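Local coordinates for protein bifunctional endo-1,4-beta-xylanase A (Neocallimastix patriciarum, PDB 2VG9) that probably hydrolyses internal beta-1,4-xylosidic bonds of xylan as an endo-1,4-beta-xylanase of glycoside hydrolase family 11, at residues V5-Q11 against E22-N26; R50-R56 against L196-Q202; F61-A67 against I188-V194. All blocks are in the same frame, centred on the assembly; numbering follows the deposited sequence.

Interaction 1 of 3, residues V5-Q11 against E22-N26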
loop_
_atom_site.group_PDB
_atom_site.type_symbol
_atom_site.label_atom_id
_atom_site.label_comp_id
_atom_site.label_asym_id
_atom_site.label_seq_id
_atom_site.Cartn_x
_atom_site.Cartn_y
_atom_site.Cartn_z
ATOM N N VAL A 5 -14.663 5.481 -10.391
ATOM C CA VAL A 5 -14.013 4.711 -11.444
ATOM C C VAL A 5 -14.887 3.521 -11.898
ATOM O O VAL A 5 -15.744 3.034 -11.143
ATOM C CB VAL A 5 -12.571 4.240 -11.048
ATOM C CG1 VAL A 5 -11.618 5.446 -10.857
ATOM C CG2 VAL A 5 -12.617 3.328 -9.787
ATOM N N GLY A 6 -14.661 3.077 -13.133
ATOM C CA GLY A 6 -15.386 1.950 -13.700
ATOM C C GLY A 6 -16.654 2.332 -14.438
ATOM O O GLY A 6 -17.441 1.455 -14.826
ATOM N N ASN A 7 -16.852 3.637 -14.622
ATOM C CA ASN A 7 -18.042 4.178 -15.289
ATOM C C ASN A 7 -17.675 5.186 -16.396
ATOM O O ASN A 7 -18.368 6.185 -16.596
ATOM C CB ASN A 7 -18.995 4.813 -14.262
ATOM C CG ASN A 7 -19.606 3.786 -13.301
ATOM O OD1 ASN A 7 -20.229 2.801 -13.730
ATOM N ND2 ASN A 7 -19.432 4.016 -11.980
ATOM N N GLY A 8 -16.597 4.895 -17.122
ATOM C CA GLY A 8 -16.057 5.809 -18.136
ATOM C C GLY A 8 -14.568 6.092 -17.976
ATOM O O GLY A 8 -13.802 6.006 -18.941
ATOM N N GLN A 9 -14.160 6.439 -16.753
ATOM C CA GLN A 9 -12.740 6.593 -16.396
ATOM C C GLN A 9 -12.357 5.491 -15.438
ATOM O O GLN A 9 -13.057 5.279 -14.450
ATOM C CB GLN A 9 -12.480 7.933 -15.694
ATOM C CG GLN A 9 -13.040 9.172 -16.391
ATOM C CD GLN A 9 -12.436 9.400 -17.749
ATOM O OE1 GLN A 9 -13.159 9.689 -18.714
ATOM N NE2 GLN A 9 -11.110 9.263 -17.850
ATOM N N ASN A 10 -11.248 4.810 -15.721
ATOM C CA ASN A 10 -10.754 3.761 -14.833
ATOM C C ASN A 10 -9.761 4.216 -13.756
ATOM O O ASN A 10 -9.374 3.419 -12.904
ATOM C CB ASN A 10 -10.168 2.606 -15.644
ATOM C CG ASN A 10 -11.262 1.726 -16.281
ATOM O OD1 ASN A 10 -12.417 1.686 -15.817
ATOM N ND2 ASN A 10 -10.899 1.028 -17.344
ATOM N N GLN A 11 -9.351 5.487 -13.798
ATOM C CA GLN A 11 -8.369 6.004 -12.850
ATOM C C GLN A 11 -8.549 7.496 -12.623
ATOM O O GLN A 11 -8.992 8.213 -13.523
ATOM C CB GLN A 11 -6.955 5.744 -13.360
ATOM C CG GLN A 11 -5.836 6.182 -12.404
ATOM C CD GLN A 11 -4.490 6.096 -13.072
ATOM O OE1 GLN A 11 -4.376 6.319 -14.295
ATOM N NE2 GLN A 11 -3.456 5.744 -12.295
ATOM N N GLU A 22 -5.075 8.417 -5.197
ATOM C CA GLU A 22 -5.129 7.608 -6.407
ATOM C C GLU A 22 -6.224 6.548 -6.227
ATOM O O GLU A 22 -6.253 5.843 -5.209
ATOM C CB GLU A 22 -3.767 6.939 -6.671
ATOM C CG GLU A 22 -3.827 5.853 -7.759
ATOM C CD GLU A 22 -2.446 5.437 -8.260
ATOM O OE1 GLU A 22 -1.536 5.222 -7.419
ATOM O OE2 GLU A 22 -2.286 5.297 -9.511
ATOM N N ILE A 23 -7.127 6.471 -7.204
ATOM C CA ILE A 23 -8.115 5.379 -7.292
ATOM C C ILE A 23 -8.024 4.799 -8.708
ATOM O O ILE A 23 -7.841 5.559 -9.677
ATOM C CB ILE A 23 -9.561 5.870 -6.953
ATOM C CG1 ILE A 23 -10.543 4.692 -7.016
ATOM C CG2 ILE A 23 -9.955 7.160 -7.829
ATOM C CD1 ILE A 23 -11.906 4.944 -6.530
ATOM N N TRP A 24 -8.106 3.469 -8.826
ATOM C CA TRP A 24 -7.985 2.804 -10.120
ATOM C C TRP A 24 -8.785 1.510 -10.093
ATOM O O TRP A 24 -8.969 0.893 -9.025
ATOM C CB TRP A 24 -6.502 2.555 -10.454
ATOM C CG TRP A 24 -6.245 1.595 -11.583
ATOM C CD1 TRP A 24 -6.004 1.895 -12.898
ATOM C CD2 TRP A 24 -6.200 0.165 -11.484
ATOM N NE1 TRP A 24 -5.835 0.739 -13.619
ATOM C CE2 TRP A 24 -5.939 -0.335 -12.769
ATOM C CE3 TRP A 24 -6.373 -0.733 -10.434
ATOM C CZ2 TRP A 24 -5.829 -1.700 -13.024
ATOM C CZ3 TRP A 24 -6.274 -2.077 -10.686
ATOM C CH2 TRP A 24 -6.007 -2.550 -11.976
ATOM N N THR A 25 -9.282 1.104 -11.260
ATOM C CA THR A 25 -9.905 -0.219 -11.396
ATOM C C THR A 25 -9.619 -0.824 -12.761
ATOM O O THR A 25 -9.329 -0.128 -13.716
ATOM C CB THR A 25 -11.437 -0.213 -11.095
ATOM O OG1 THR A 25 -11.903 -1.574 -10.962
ATOM C CG2 THR A 25 -12.210 0.521 -12.213
ATOM N N ASN A 26 -9.614 -2.147 -12.815
ATOM C CA ASN A 26 -9.745 -2.857 -14.061
ATOM C C ASN A 26 -10.918 -3.782 -13.860
ATOM O O ASN A 26 -10.833 -4.750 -13.082
ATOM C CB ASN A 26 -8.501 -3.674 -14.375
ATOM C CG ASN A 26 -8.617 -4.394 -15.692
ATOM O OD1 ASN A 26 -8.379 -3.806 -16.737
ATOM N ND2 ASN A 26 -8.989 -5.671 -15.651
#

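Interaction 2 of 3, residues R50-R56 against L196-Q202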
loop_
_atom_site.group_PDB
_atom_site.type_symbol
_atom_site.label_atom_id
_atom_site.label_comp_id
_atom_site.label_asym_id
_atom_site.label_seq_id
_atom_site.Cartn_x
_atom_site.Cartn_y
_atom_site.Cartn_z
ATOM N N ARG A 50 -11.540 -11.509 -12.457
ATOM C CA ARG A 50 -10.453 -10.546 -12.628
ATOM C C ARG A 50 -10.764 -9.095 -12.233
ATOM O O ARG A 50 -10.006 -8.175 -12.600
ATOM C CB ARG A 50 -9.836 -10.629 -14.037
ATOM C CG ARG A 50 -9.219 -12.015 -14.324
ATOM C CD ARG A 50 -8.204 -12.005 -15.460
ATOM N NE ARG A 50 -6.945 -11.327 -15.111
ATOM C CZ ARG A 50 -5.919 -11.876 -14.455
ATOM N NH1 ARG A 50 -5.978 -13.140 -14.009
ATOM N NH2 ARG A 50 -4.831 -11.147 -14.222
ATOM N N GLY A 51 -11.848 -8.888 -11.472
ATOM C CA GLY A 51 -12.121 -7.566 -10.890
ATOM C C GLY A 51 -10.957 -7.114 -10.023
ATOM O O GLY A 51 -10.462 -7.876 -9.175
ATOM N N ASN A 52 -10.523 -5.870 -10.217
ATOM C CA ASN A 52 -9.367 -5.323 -9.511
ATOM C C ASN A 52 -9.577 -3.832 -9.196
ATOM O O ASN A 52 -9.990 -3.052 -10.074
ATOM C CB ASN A 52 -8.078 -5.570 -10.334
ATOM C CG ASN A 52 -6.806 -5.478 -9.506
ATOM O OD1 ASN A 52 -6.843 -5.316 -8.278
ATOM N ND2 ASN A 52 -5.655 -5.605 -10.181
ATOM N N PHE A 53 -9.328 -3.447 -7.941
ATOM C CA PHE A 53 -9.604 -2.086 -7.440
ATOM C C PHE A 53 -8.507 -1.666 -6.484
ATOM O O PHE A 53 -8.008 -2.491 -5.687
ATOM C CB PHE A 53 -10.950 -2.048 -6.675
ATOM C CG PHE A 53 -11.294 -0.707 -6.073
ATOM C CD1 PHE A 53 -11.912 0.280 -6.844
ATOM C CD2 PHE A 53 -11.015 -0.427 -4.734
ATOM C CE1 PHE A 53 -12.244 1.513 -6.289
ATOM C CE2 PHE A 53 -11.338 0.817 -4.167
ATOM C CZ PHE A 53 -11.967 1.783 -4.955
ATOM N N LEU A 54 -8.162 -0.373 -6.514
ATOM C CA LEU A 54 -7.284 0.178 -5.480
ATOM C C LEU A 54 -7.684 1.611 -5.154
ATOM O O LEU A 54 -8.151 2.340 -6.039
ATOM C CB LEU A 54 -5.813 0.099 -5.920
ATOM C CG LEU A 54 -5.327 0.955 -7.090
ATOM C CD1 LEU A 54 -4.851 2.375 -6.655
ATOM C CD2 LEU A 54 -4.202 0.205 -7.867
ATOM N N ALA A 55 -7.512 1.993 -3.884
ATOM C CA ALA A 55 -7.636 3.406 -3.435
ATOM C C ALA A 55 -6.583 3.700 -2.370
ATOM O O ALA A 55 -6.462 2.981 -1.357
ATOM C CB ALA A 55 -9.053 3.722 -2.898
ATOM N N ARG A 56 -5.831 4.760 -2.578
ATOM C CA ARG A 56 -4.709 5.047 -1.693
ATOM C C ARG A 56 -4.402 6.526 -1.629
ATOM O O ARG A 56 -4.596 7.266 -2.604
ATOM C CB ARG A 56 -3.475 4.296 -2.153
ATOM C CG ARG A 56 -3.101 4.559 -3.565
ATOM C CD ARG A 56 -1.742 3.937 -3.937
ATOM N NE ARG A 56 -1.841 2.497 -4.152
ATOM C CZ ARG A 56 -1.496 1.852 -5.260
ATOM N NH1 ARG A 56 -1.010 2.495 -6.319
ATOM N NH2 ARG A 56 -1.646 0.547 -5.296
ATOM N N LEU A 196 -1.198 4.883 2.625
ATOM C CA LEU A 196 -2.145 3.881 3.100
ATOM C C LEU A 196 -3.091 3.472 1.959
ATOM O O LEU A 196 -3.670 4.318 1.292
ATOM C CB LEU A 196 -2.915 4.380 4.306
ATOM C CG LEU A 196 -3.700 3.253 4.961
ATOM C CD1 LEU A 196 -2.732 2.363 5.784
ATOM C CD2 LEU A 196 -4.853 3.880 5.796
ATOM N N ASN A 197 -3.245 2.167 1.769
ATOM C CA ASN A 197 -3.803 1.599 0.545
ATOM C C ASN A 197 -4.883 0.556 0.861
ATOM O O ASN A 197 -4.664 -0.314 1.677
ATOM C CB ASN A 197 -2.630 0.952 -0.236
ATOM C CG ASN A 197 -3.079 0.147 -1.466
ATOM O OD1 ASN A 197 -3.680 0.675 -2.371
ATOM N ND2 ASN A 197 -2.720 -1.135 -1.506
ATOM N N ALA A 198 -6.045 0.688 0.241
ATOM C CA ALA A 198 -7.113 -0.303 0.281
ATOM C C ALA A 198 -7.162 -0.907 -1.103
ATOM O O ALA A 198 -7.374 -0.176 -2.080
ATOM C CB ALA A 198 -8.475 0.370 0.628
ATOM N N GLU A 199 -6.914 -2.211 -1.232
ATOM C CA GLU A 199 -7.100 -2.854 -2.544
ATOM C C GLU A 199 -7.955 -4.120 -2.462
ATOM O O GLU A 199 -8.010 -4.771 -1.400
ATOM C CB GLU A 199 -5.771 -3.100 -3.279
ATOM C CG GLU A 199 -4.729 -3.915 -2.500
ATOM C CD GLU A 199 -3.346 -3.932 -3.182
ATOM O OE1 GLU A 199 -2.872 -5.020 -3.571
ATOM O OE2 GLU A 199 -2.745 -2.864 -3.381
ATOM N N GLY A 200 -8.589 -4.466 -3.587
ATOM C CA GLY A 200 -9.496 -5.588 -3.671
ATOM C C GLY A 200 -9.379 -6.316 -5.001
ATOM O O GLY A 200 -9.322 -5.677 -6.065
ATOM N N TRP A 201 -9.325 -7.646 -4.930
ATOM C CA TRP A 201 -9.303 -8.515 -6.091
ATOM C C TRP A 201 -10.546 -9.394 -6.055
ATOM O O TRP A 201 -10.757 -10.122 -5.068
ATOM C CB TRP A 201 -8.070 -9.398 -6.060
ATOM C CG TRP A 201 -8.024 -10.440 -7.159
ATOM C CD1 TRP A 201 -8.261 -11.798 -7.043
ATOM C CD2 TRP A 201 -7.681 -10.214 -8.526
ATOM N NE1 TRP A 201 -8.101 -12.415 -8.266
ATOM C CE2 TRP A 201 -7.730 -11.468 -9.188
ATOM C CE3 TRP A 201 -7.301 -9.077 -9.254
ATOM C CZ2 TRP A 201 -7.459 -11.601 -10.547
ATOM C CZ3 TRP A 201 -7.021 -9.214 -10.605
ATOM C CH2 TRP A 201 -7.097 -10.472 -11.238
ATOM N N GLN A 202 -11.380 -9.307 -7.094
ATOM C CA GLN A 202 -12.605 -10.131 -7.182
ATOM C C GLN A 202 -13.430 -10.010 -5.878
ATOM O O GLN A 202 -13.979 -10.980 -5.362
ATOM C CB GLN A 202 -12.269 -11.603 -7.544
ATOM C CG GLN A 202 -11.620 -11.745 -8.932
ATOM C CD GLN A 202 -11.226 -13.174 -9.316
ATOM O OE1 GLN A 202 -11.333 -14.136 -8.519
ATOM N NE2 GLN A 202 -10.741 -13.323 -10.538
#

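Interaction 3 of 3, residues F61-A67 against I188-V194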
loop_
_atom_site.group_PDB
_atom_site.type_symbol
_atom_site.label_atom_id
_atom_site.label_comp_id
_atom_site.label_asym_id
_atom_site.label_seq_id
_atom_site.Cartn_x
_atom_site.Cartn_y
_atom_site.Cartn_z
ATOM N N PHE A 61 7.786 11.259 -1.418
ATOM C CA PHE A 61 9.122 11.631 -0.922
ATOM C C PHE A 61 10.082 12.092 -2.046
ATOM O O PHE A 61 11.228 12.478 -1.785
ATOM C CB PHE A 61 9.723 10.494 -0.099
ATOM C CG PHE A 61 9.152 10.373 1.303
ATOM C CD1 PHE A 61 9.928 10.710 2.421
ATOM C CD2 PHE A 61 7.835 9.891 1.516
ATOM C CE1 PHE A 61 9.423 10.564 3.752
ATOM C CE2 PHE A 61 7.306 9.774 2.821
ATOM C CZ PHE A 61 8.107 10.099 3.951
ATOM N N GLY A 62 9.621 12.020 -3.292
ATOM C CA GLY A 62 10.395 12.529 -4.428
ATOM C C GLY A 62 11.522 11.629 -4.927
ATOM O O GLY A 62 12.288 12.048 -5.808
ATOM N N SER A 63 11.634 10.408 -4.378
ATOM C CA SER A 63 12.707 9.469 -4.749
ATOM C C SER A 63 14.109 10.116 -4.617
ATOM O O SER A 63 14.956 10.027 -5.527
ATOM C CB SER A 63 12.498 8.947 -6.168
ATOM O OG SER A 63 11.252 8.274 -6.324
ATOM N N GLN A 64 14.344 10.753 -3.476
ATOM C CA GLN A 64 15.473 11.652 -3.322
ATOM C C GLN A 64 16.608 10.929 -2.635
ATOM O O GLN A 64 17.783 11.170 -2.915
ATOM C CB GLN A 64 15.059 12.904 -2.505
ATOM C CG GLN A 64 14.241 13.892 -3.321
ATOM C CD GLN A 64 13.691 15.085 -2.521
ATOM O OE1 GLN A 64 13.058 15.986 -3.100
ATOM N NE2 GLN A 64 13.945 15.114 -1.197
ATOM N N LYS A 65 16.256 10.047 -1.716
ATOM C CA LYS A 65 17.270 9.387 -0.956
ATOM C C LYS A 65 16.842 8.019 -0.489
ATOM O O LYS A 65 15.625 7.691 -0.470
ATOM C CB LYS A 65 17.776 10.268 0.194
ATOM C CG LYS A 65 16.865 10.480 1.384
ATOM C CD LYS A 65 17.641 11.238 2.456
ATOM C CE LYS A 65 16.764 11.688 3.602
ATOM N NZ LYS A 65 17.482 12.450 4.687
ATOM N N LYS A 66 17.865 7.229 -0.150
ATOM C CA LYS A 66 17.699 5.840 0.266
ATOM C C LYS A 66 16.649 5.826 1.376
ATOM O O LYS A 66 16.724 6.614 2.311
ATOM C CB LYS A 66 19.025 5.286 0.755
ATOM C CG LYS A 66 19.085 3.768 0.953
ATOM C CD LYS A 66 20.470 3.397 1.476
ATOM C CE LYS A 66 20.775 1.970 1.204
ATOM N NZ LYS A 66 21.752 1.417 2.184
ATOM N N ALA A 67 15.682 4.921 1.261
ATOM C CA ALA A 67 14.559 4.872 2.202
ATOM C C ALA A 67 15.012 4.775 3.644
ATOM O O ALA A 67 14.355 5.317 4.554
ATOM C CB ALA A 67 13.594 3.734 1.837
ATOM N N ILE A 188 17.848 -1.648 -0.997
ATOM C CA ILE A 188 16.939 -0.541 -0.657
ATOM C C ILE A 188 17.246 0.703 -1.483
ATOM O O ILE A 188 18.293 1.327 -1.287
ATOM C CB ILE A 188 17.061 -0.132 0.851
ATOM C CG1 ILE A 188 16.946 -1.355 1.796
ATOM C CG2 ILE A 188 16.069 1.027 1.198
ATOM C CD1 ILE A 188 15.517 -1.974 1.909
ATOM N N GLY A 189 16.342 1.030 -2.407
ATOM C CA GLY A 189 16.481 2.203 -3.276
ATOM C C GLY A 189 15.923 3.474 -2.654
ATOM O O GLY A 189 15.774 3.563 -1.441
ATOM N N ASN A 190 15.621 4.460 -3.488
ATOM C CA ASN A 190 15.207 5.787 -2.983
ATOM C C ASN A 190 13.701 5.789 -2.683
ATOM O O ASN A 190 12.918 5.236 -3.444
ATOM C CB ASN A 190 15.522 6.874 -4.005
ATOM C CG ASN A 190 17.025 7.094 -4.213
ATOM O OD1 ASN A 190 17.829 6.965 -3.287
ATOM N ND2 ASN A 190 17.396 7.464 -5.443
ATOM N N LEU A 191 13.298 6.427 -1.593
ATOM C CA LEU A 191 11.892 6.367 -1.200
ATOM C C LEU A 191 10.964 7.177 -2.133
ATOM O O LEU A 191 11.060 8.393 -2.218
ATOM C CB LEU A 191 11.732 6.780 0.262
ATOM C CG LEU A 191 10.321 6.648 0.859
ATOM C CD1 LEU A 191 9.770 5.155 0.774
ATOM C CD2 LEU A 191 10.420 7.155 2.300
ATOM N N TYR A 192 10.064 6.488 -2.824
ATOM C CA TYR A 192 9.103 7.113 -3.698
ATOM C C TYR A 192 7.940 7.767 -2.934
ATOM O O TYR A 192 7.625 8.919 -3.174
ATOM C CB TYR A 192 8.594 6.059 -4.694
ATOM C CG TYR A 192 7.524 6.519 -5.666
ATOM C CD1 TYR A 192 7.834 7.440 -6.671
ATOM C CD2 TYR A 192 6.218 6.017 -5.608
ATOM C CE1 TYR A 192 6.884 7.873 -7.590
ATOM C CE2 TYR A 192 5.234 6.446 -6.544
ATOM C CZ TYR A 192 5.590 7.377 -7.534
ATOM O OH TYR A 192 4.691 7.853 -8.479
ATOM N N GLU A 193 7.279 7.009 -2.053
ATOM C CA GLU A 193 6.106 7.476 -1.289
ATOM C C GLU A 193 5.836 6.523 -0.131
ATOM O O GLU A 193 6.379 5.408 -0.085
ATOM C CB GLU A 193 4.852 7.455 -2.162
ATOM C CG GLU A 193 4.394 5.997 -2.430
ATOM C CD GLU A 193 3.250 5.891 -3.418
ATOM O OE1 GLU A 193 2.376 6.781 -3.432
ATOM O OE2 GLU A 193 3.234 4.915 -4.187
ATOM N N VAL A 194 4.990 6.974 0.796
ATOM C CA VAL A 194 4.494 6.159 1.893
ATOM C C VAL A 194 3.005 6.452 1.928
ATOM O O VAL A 194 2.567 7.597 2.172
ATOM C CB VAL A 194 5.155 6.486 3.269
ATOM C CG1 VAL A 194 4.517 5.660 4.405
ATOM C CG2 VAL A 194 6.692 6.227 3.244
HETATM O O HOH W 1 13.308 9.892 -1.279
#

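Interaction 1 of 3, residues V5-Q11 against E22-N26
E22 opens the contact with its side chain. Its CA-to-CB bond points sideways, but the extended side chain ends near Q11, whose NE2 donates a hydrogen bond to E22 OE2 at 3.1 Å. The other carboxylate oxygen, OE1, forms a salt bridge with R56 of strand 52-60. I23 comes next and turns to the buried side, where its CD1 packs on V5 CG2 at 3.7 Å. Its carbonyl O takes a CA-H...O contact from Q11 CA at 3.2 Å. W24 pairs with Q11 as an antiparallel non-hydrogen-bonded pair, CA to CA 4.2 Å. The two side chains share one face of the sheet, and Q11 CB lies at the edge of the indole, 4.0 Å from W24 CD1. This pair stands at the open end of the hairpin formed by strands 11-16 and 19-26. The loop before it leads from strand 2-5, in the other sheet of the beta-jelly roll, so the contact marks where the chain crosses between sheets. W24 CA also makes a CA-H...O contact with N10 O at 3.2 Å. T25 carries the backbone link: its N donates to N10 O at 2.8 Å. T25 CG2 lies 3.7 Å from both V5 CG2 and G6 N, while OG1 hydrogen-bonds to N52 O. G6, at a positive phi, begins a small loop bridged at its base by a hydrogen bond from G6 N to Q9 O, 3.0 Å. At N26 the strand leaves the loop, the side chain points away, and the backbone bonds to N52 instead.

Interaction 2 of 3, residues R50-R56 against L196-Q202
Backbone hydrogen bonds zip strands 52-56 and 196-200 together, antiparallel at 172° with axes 4.6 Å apart. F53 and G200 exchange two: F53 N to G200 O and G200 N to F53 O, both 2.9 Å. A55 and A198 do the same, with A55 N to A198 O and A198 N to A55 O at 2.8 Å. Q202 N donates to G51 O at 2.7 Å, where the chain turns a corner. The polar side chains form a network: R56 NE donates to N197 OD1 at 3.1 Å, and N197 ND2 to E199 OE2 at 2.6 Å. R56 also forms a salt bridge with E22. At the far end W201 CH2 lies over one face of the R50 guanidinium, 3.7 Å from CZ. Apolar F53 and A198 face the second sheet, where F53 stacks on W44 and A198 touches A207. This part of the sheet thus has an apolar inner face, while N52, L54, R56, N197, E199 and W201 form a largely polar face with one indole, consistent with the xylan cleft of family 11 enzymes.

Interaction 3 of 3, residues F61-A67 against I188-V194
L191 and F61 give up the most surface here. L191 CD2 sits over the face of the F61 ring, 3.6 Å from its centroid, in a CH-pi contact. L191 CB also touches A67 CB at 3.9 Å, and F61 CE2 meets V194 CG2 at 3.6 Å. Both residues are tied through the backbone as well: F61 N donates to Y192 O at 2.9 Å, and L191 N to K65 O at 2.9 Å. S63 is the third centre. Its N makes a weak bond to L191 O at 3.0 Å, and its OG lies at the edge of the Y192 ring, 3.5 Å from CD1. A water accepts from Q64 N at 2.6 Å and lies 2.9 Å from L191 O. A67 N donates to G189 O at 3.0 Å, holding the loop further along. The loop thus follows the start of the broken strand 190-200, whose N190 and Y192 also bond through the backbone to strand 89-100. Helix 174-182 closes on L191 and A67 through F178, and strand 203-216 meets F61 through T216.

Overall arrangement
All three contacts reach the same large sheet of the jelly roll. Interactions 1 and 2 are neighbours, with centres about 11 Å apart. Strands 19-26 and 52-60 lie side by side there, and I23 packs on F53. Interactions 2 and 3 share strand 190-200 but sit on opposite sides of the chain's centre, about 23 Å apart. Interaction 3 is nested inside the loop that interaction 2 closes. Interaction 1 comes earlier in the chain, in series with both, its centre about 27 Å from that of interaction 3. Contacts near and far in sequence thus build one continuous curved sheet.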